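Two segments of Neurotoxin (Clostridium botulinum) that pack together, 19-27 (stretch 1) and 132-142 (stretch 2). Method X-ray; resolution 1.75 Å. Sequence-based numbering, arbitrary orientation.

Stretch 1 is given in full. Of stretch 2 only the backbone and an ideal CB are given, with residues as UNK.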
# COMPACT_ATOMS: atom_id res chain seq x y z
N ILE A 19 -7.73 0.47 19.22
CA ILE A 19 -8.79 -0.40 18.72
C ILE A 19 -10.09 0.39 18.77
O ILE A 19 -10.52 0.83 19.83
CB ILE A 19 -8.91 -1.70 19.56
CG1 ILE A 19 -7.57 -2.43 19.57
CG2 ILE A 19 -10.01 -2.59 18.99
CD1 ILE A 19 -7.58 -3.78 20.29
N LEU A 20 -10.69 0.59 17.60
CA LEU A 20 -11.92 1.37 17.48
C LEU A 20 -12.81 0.81 16.39
O LEU A 20 -12.40 -0.06 15.62
CB LEU A 20 -11.59 2.81 17.09
CG LEU A 20 -10.51 3.61 17.82
CD1 LEU A 20 -10.18 4.88 17.04
CD2 LEU A 20 -10.99 3.96 19.21
N TYR A 21 -14.03 1.33 16.32
CA TYR A 21 -14.98 0.96 15.28
C TYR A 21 -15.02 2.19 14.38
O TYR A 21 -15.26 3.30 14.86
CB TYR A 21 -16.36 0.69 15.88
CG TYR A 21 -16.51 -0.72 16.39
CD1 TYR A 21 -16.71 -1.79 15.52
CD2 TYR A 21 -16.42 -1.00 17.76
CE1 TYR A 21 -16.81 -3.10 15.98
CE2 TYR A 21 -16.52 -2.30 18.24
CZ TYR A 21 -16.71 -3.35 17.34
OH TYR A 21 -16.79 -4.64 17.81
N LEU A 22 -14.78 1.98 13.09
CA LEU A 22 -14.76 3.08 12.14
C LEU A 22 -15.78 2.95 11.02
O LEU A 22 -16.20 1.85 10.67
CB LEU A 22 -13.36 3.19 11.50
CG LEU A 22 -12.14 3.36 12.41
CD1 LEU A 22 -10.87 3.26 11.57
CD2 LEU A 22 -12.22 4.71 13.11
N ASP A 23 -16.17 4.09 10.47
CA ASP A 23 -17.09 4.13 9.34
C ASP A 23 -16.35 4.99 8.33
O ASP A 23 -16.26 6.20 8.49
CB ASP A 23 -18.41 4.81 9.71
CG ASP A 23 -19.43 4.72 8.59
OD1 ASP A 23 -19.02 4.69 7.41
OD2 ASP A 23 -20.65 4.69 8.89
N THR A 24 -15.81 4.36 7.30
CA THR A 24 -15.05 5.08 6.28
C THR A 24 -15.93 5.70 5.20
O THR A 24 -15.47 6.55 4.44
CB THR A 24 -14.06 4.14 5.57
OG1 THR A 24 -14.80 3.15 4.84
CG2 THR A 24 -13.16 3.46 6.57
N HIS A 25 -17.19 5.27 5.15
CA HIS A 25 -18.13 5.77 4.15
C HIS A 25 -17.64 5.41 2.75
O HIS A 25 -17.95 6.11 1.78
CB HIS A 25 -18.29 7.29 4.27
CG HIS A 25 -18.88 7.73 5.57
ND1 HIS A 25 -20.15 7.37 5.97
CD2 HIS A 25 -18.36 8.47 6.57
CE1 HIS A 25 -20.38 7.88 7.17
NE2 HIS A 25 -19.32 8.55 7.55
N LEU A 26 -16.88 4.33 2.64
CA LEU A 26 -16.34 3.90 1.36
C LEU A 26 -16.51 2.41 1.06
O LEU A 26 -16.46 2.00 -0.10
CB LEU A 26 -14.86 4.25 1.26
CG LEU A 26 -14.51 5.74 1.15
CD1 LEU A 26 -13.03 5.95 1.37
CD2 LEU A 26 -14.93 6.26 -0.23
N ASN A 27 -16.71 1.60 2.10
CA ASN A 27 -16.86 0.16 1.89
C ASN A 27 -18.31 -0.24 1.63
O ASN A 27 -19.12 -0.30 2.56
CB ASN A 27 -16.33 -0.60 3.12
CG ASN A 27 -16.14 -2.08 2.85
OD1 ASN A 27 -16.52 -2.59 1.79
ND2 ASN A 27 -15.57 -2.80 3.82
N UNK A 132 -12.21 15.74 1.53
CA UNK A 132 -12.48 14.49 0.83
C UNK A 132 -12.73 13.33 1.79
O UNK A 132 -13.75 13.31 2.49
CB UNK A 132 -11.31 14.15 -0.10
N UNK A 133 -11.82 12.36 1.82
CA UNK A 133 -11.96 11.20 2.70
C UNK A 133 -10.77 11.03 3.65
O UNK A 133 -10.46 9.92 4.07
CB UNK A 133 -12.13 9.93 1.86
N UNK A 134 -10.12 12.14 3.99
CA UNK A 134 -8.96 12.09 4.88
C UNK A 134 -9.32 11.80 6.34
O UNK A 134 -8.47 11.34 7.10
CB UNK A 134 -8.20 13.42 4.80
N UNK A 135 -10.55 12.09 6.73
CA UNK A 135 -10.96 11.82 8.10
C UNK A 135 -12.04 10.74 8.09
O UNK A 135 -12.88 10.71 7.19
CB UNK A 135 -11.46 13.09 8.78
N UNK A 136 -12.00 9.84 9.07
CA UNK A 136 -12.98 8.77 9.15
C UNK A 136 -13.70 8.81 10.49
O UNK A 136 -13.10 9.12 11.52
CB UNK A 136 -12.31 7.41 8.94
N UNK A 137 -15.00 8.51 10.47
CA UNK A 137 -15.80 8.54 11.69
C UNK A 137 -15.50 7.41 12.67
O UNK A 137 -15.31 6.26 12.27
CB UNK A 137 -17.28 8.50 11.32
N UNK A 138 -15.47 7.76 13.95
CA UNK A 138 -15.27 6.78 15.01
C UNK A 138 -16.68 6.63 15.58
O UNK A 138 -17.32 7.62 15.93
CB UNK A 138 -14.24 7.21 16.05
N UNK A 139 -17.18 5.39 15.65
CA UNK A 139 -18.52 5.14 16.17
C UNK A 139 -18.48 4.22 17.38
O UNK A 139 -17.56 3.41 17.54
CB UNK A 139 -19.41 4.54 15.08
N UNK A 140 -19.50 4.34 18.23
CA UNK A 140 -19.63 3.51 19.41
C UNK A 140 -21.08 3.06 19.44
O UNK A 140 -21.96 3.76 18.93
CB UNK A 140 -19.23 4.25 20.69
N UNK A 141 -21.35 1.89 20.01
CA UNK A 141 -22.72 1.42 20.05
C UNK A 141 -23.40 1.69 21.38
O UNK A 141 -22.77 1.68 22.44
CB UNK A 141 -22.76 -0.08 19.75
N UNK A 142 -24.70 1.95 21.30
CA UNK A 142 -25.54 2.20 22.47
C UNK A 142 -26.96 1.92 22.01
O UNK A 142 -27.53 2.68 21.22
CB UNK A 142 -25.38 3.62 23.01

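Position 132 has phi/psi of 48/-112, a strained combination for most side chains, and nothing of stretch 1 lies within 5.5 Å of its ideal CB. Glycine, asparagine or aspartate would suit; it is Asp132, which makes no contact here.

At position 133 the CB points toward stretch 1, 4.1 Å from Leu26 CD1, with the carbonyl of Thr24 beyond. A large apolar or aromatic group could cover the leucine. The residue is Phe133, chi1 m: Leu26 CD2 lies over one ring face, 3.7 Å from the centroid of the Phe133 ring and 17° off its normal, a CH-pi contact.

Positions 134 and 135 have no stretch 1 atom within 5.5 Å of CB, so stretch 1 does not constrain the choice. They are Asn134 and Ser135.

Position 136 directs its CB toward stretch 1. The nearest atom to that CB is the polar Asp23 O, at 4.2 Å, but Leu22 CD2, 5.0 Å from the CB, and the nearby methyl of Thr24 favour valine, isoleucine or leucine. Val136 sets CG2 4.0 Å from Leu22 CD2 and CG1 4.3 Å from Thr24 CG2.

Position 137 pairs with Asp23 in an antiparallel bridge, Asp23 N donating to the 137 O (2.9 Å). Its CB is 4.3 Å from His25 NE2, so an acceptor such as aspartate, asparagine or glutamate would suit, although neighbouring Asp23 adds negative charge. Asp137 accepts from the imidazole, His25 NE2 to Asp137 OD2 being 2.6 Å at 166°, with the oxygen near the ring plane.

Position 138, opposite Leu22 in a non-hydrogen-bonded pair, has its CB 4.4 Å from Leu22 CD2 and 4.8 Å from Leu20 CD1. A branched aliphatic residue fits. Val138, chi1 t, brings CG2 to 3.8 Å from Leu22 CD2 and 4.2 Å from Leu20 CD1.

Position 139 donates its N to Tyr21 O (2.9 Å, 170°). Its CB lies on the face bearing Tyr21 and Asp23, 5.5 Å from Asp23 CB; a long cation could reach that carboxylate, and a polar neutral chain is also plausible. Lys139 forms the salt bridge, NZ to Asp23 OD2 at 3.2 Å.

At position 141 the CB points sideways, 7.8 Å from Tyr21 OH, so only a long side chain could reach that hydroxyl. Arg141 does so: NH1 donates a weak hydrogen bond to Tyr21 OH at 3.3 Å.

Position 140 points away and 142 is out of reach, so stretch 1 constrains neither; they are Thr140 and the poorly ordered Gln142.

Stretch 2 (132-142) DFNSVDVKTRQ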
# COMPACT_ATOMS: atom_id res chain seq x y z
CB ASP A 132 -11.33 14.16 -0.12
CG ASP A 132 -11.28 15.10 -1.31
OD1 ASP A 132 -12.32 15.27 -1.96
OD2 ASP A 132 -10.20 15.67 -1.58
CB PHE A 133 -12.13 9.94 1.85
CG PHE A 133 -13.45 9.88 1.13
CD1 PHE A 133 -14.59 9.40 1.77
CD2 PHE A 133 -13.56 10.35 -0.17
CE1 PHE A 133 -15.82 9.40 1.12
CE2 PHE A 133 -14.79 10.35 -0.83
CZ PHE A 133 -15.92 9.87 -0.18
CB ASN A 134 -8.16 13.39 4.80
CG ASN A 134 -7.32 13.48 3.54
OD1 ASN A 134 -7.26 12.54 2.74
ND2 ASN A 134 -6.64 14.61 3.36
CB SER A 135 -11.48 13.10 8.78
OG SER A 135 -12.68 13.57 8.19
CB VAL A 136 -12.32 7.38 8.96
CG1 VAL A 136 -11.60 7.32 7.61
CG2 VAL A 136 -11.34 7.10 10.08
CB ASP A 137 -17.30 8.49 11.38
CG ASP A 137 -17.77 9.68 10.57
OD1 ASP A 137 -17.12 10.74 10.61
OD2 ASP A 137 -18.83 9.54 9.92
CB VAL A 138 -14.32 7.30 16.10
CG1 VAL A 138 -14.21 6.28 17.23
CG2 VAL A 138 -12.95 7.58 15.51
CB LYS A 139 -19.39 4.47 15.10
CG LYS A 139 -19.51 5.22 13.78
CD LYS A 139 -20.42 6.42 13.89
CE LYS A 139 -20.67 7.05 12.52
NZ LYS A 139 -21.40 6.13 11.60
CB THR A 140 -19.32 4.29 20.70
OG1 THR A 140 -20.25 5.36 20.84
CG2 THR A 140 -17.90 4.85 20.65
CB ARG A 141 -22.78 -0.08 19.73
CG ARG A 141 -22.22 -0.98 20.81
CD ARG A 141 -22.59 -2.44 20.55
NE ARG A 141 -21.83 -3.04 19.45
CZ ARG A 141 -20.54 -3.34 19.51
NH1 ARG A 141 -19.94 -3.89 18.46
NH2 ARG A 141 -19.84 -3.10 20.61
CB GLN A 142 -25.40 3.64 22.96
CG GLN A 142 -24.37 3.80 24.07
CD GLN A 142 -24.67 2.90 25.27
OE1 GLN A 142 -25.74 2.99 25.87
NE2 GLN A 142 -23.73 2.04 25.61
O HOH W 1 -15.24 2.75 18.81
O HOH W 2 -14.51 9.10 5.40
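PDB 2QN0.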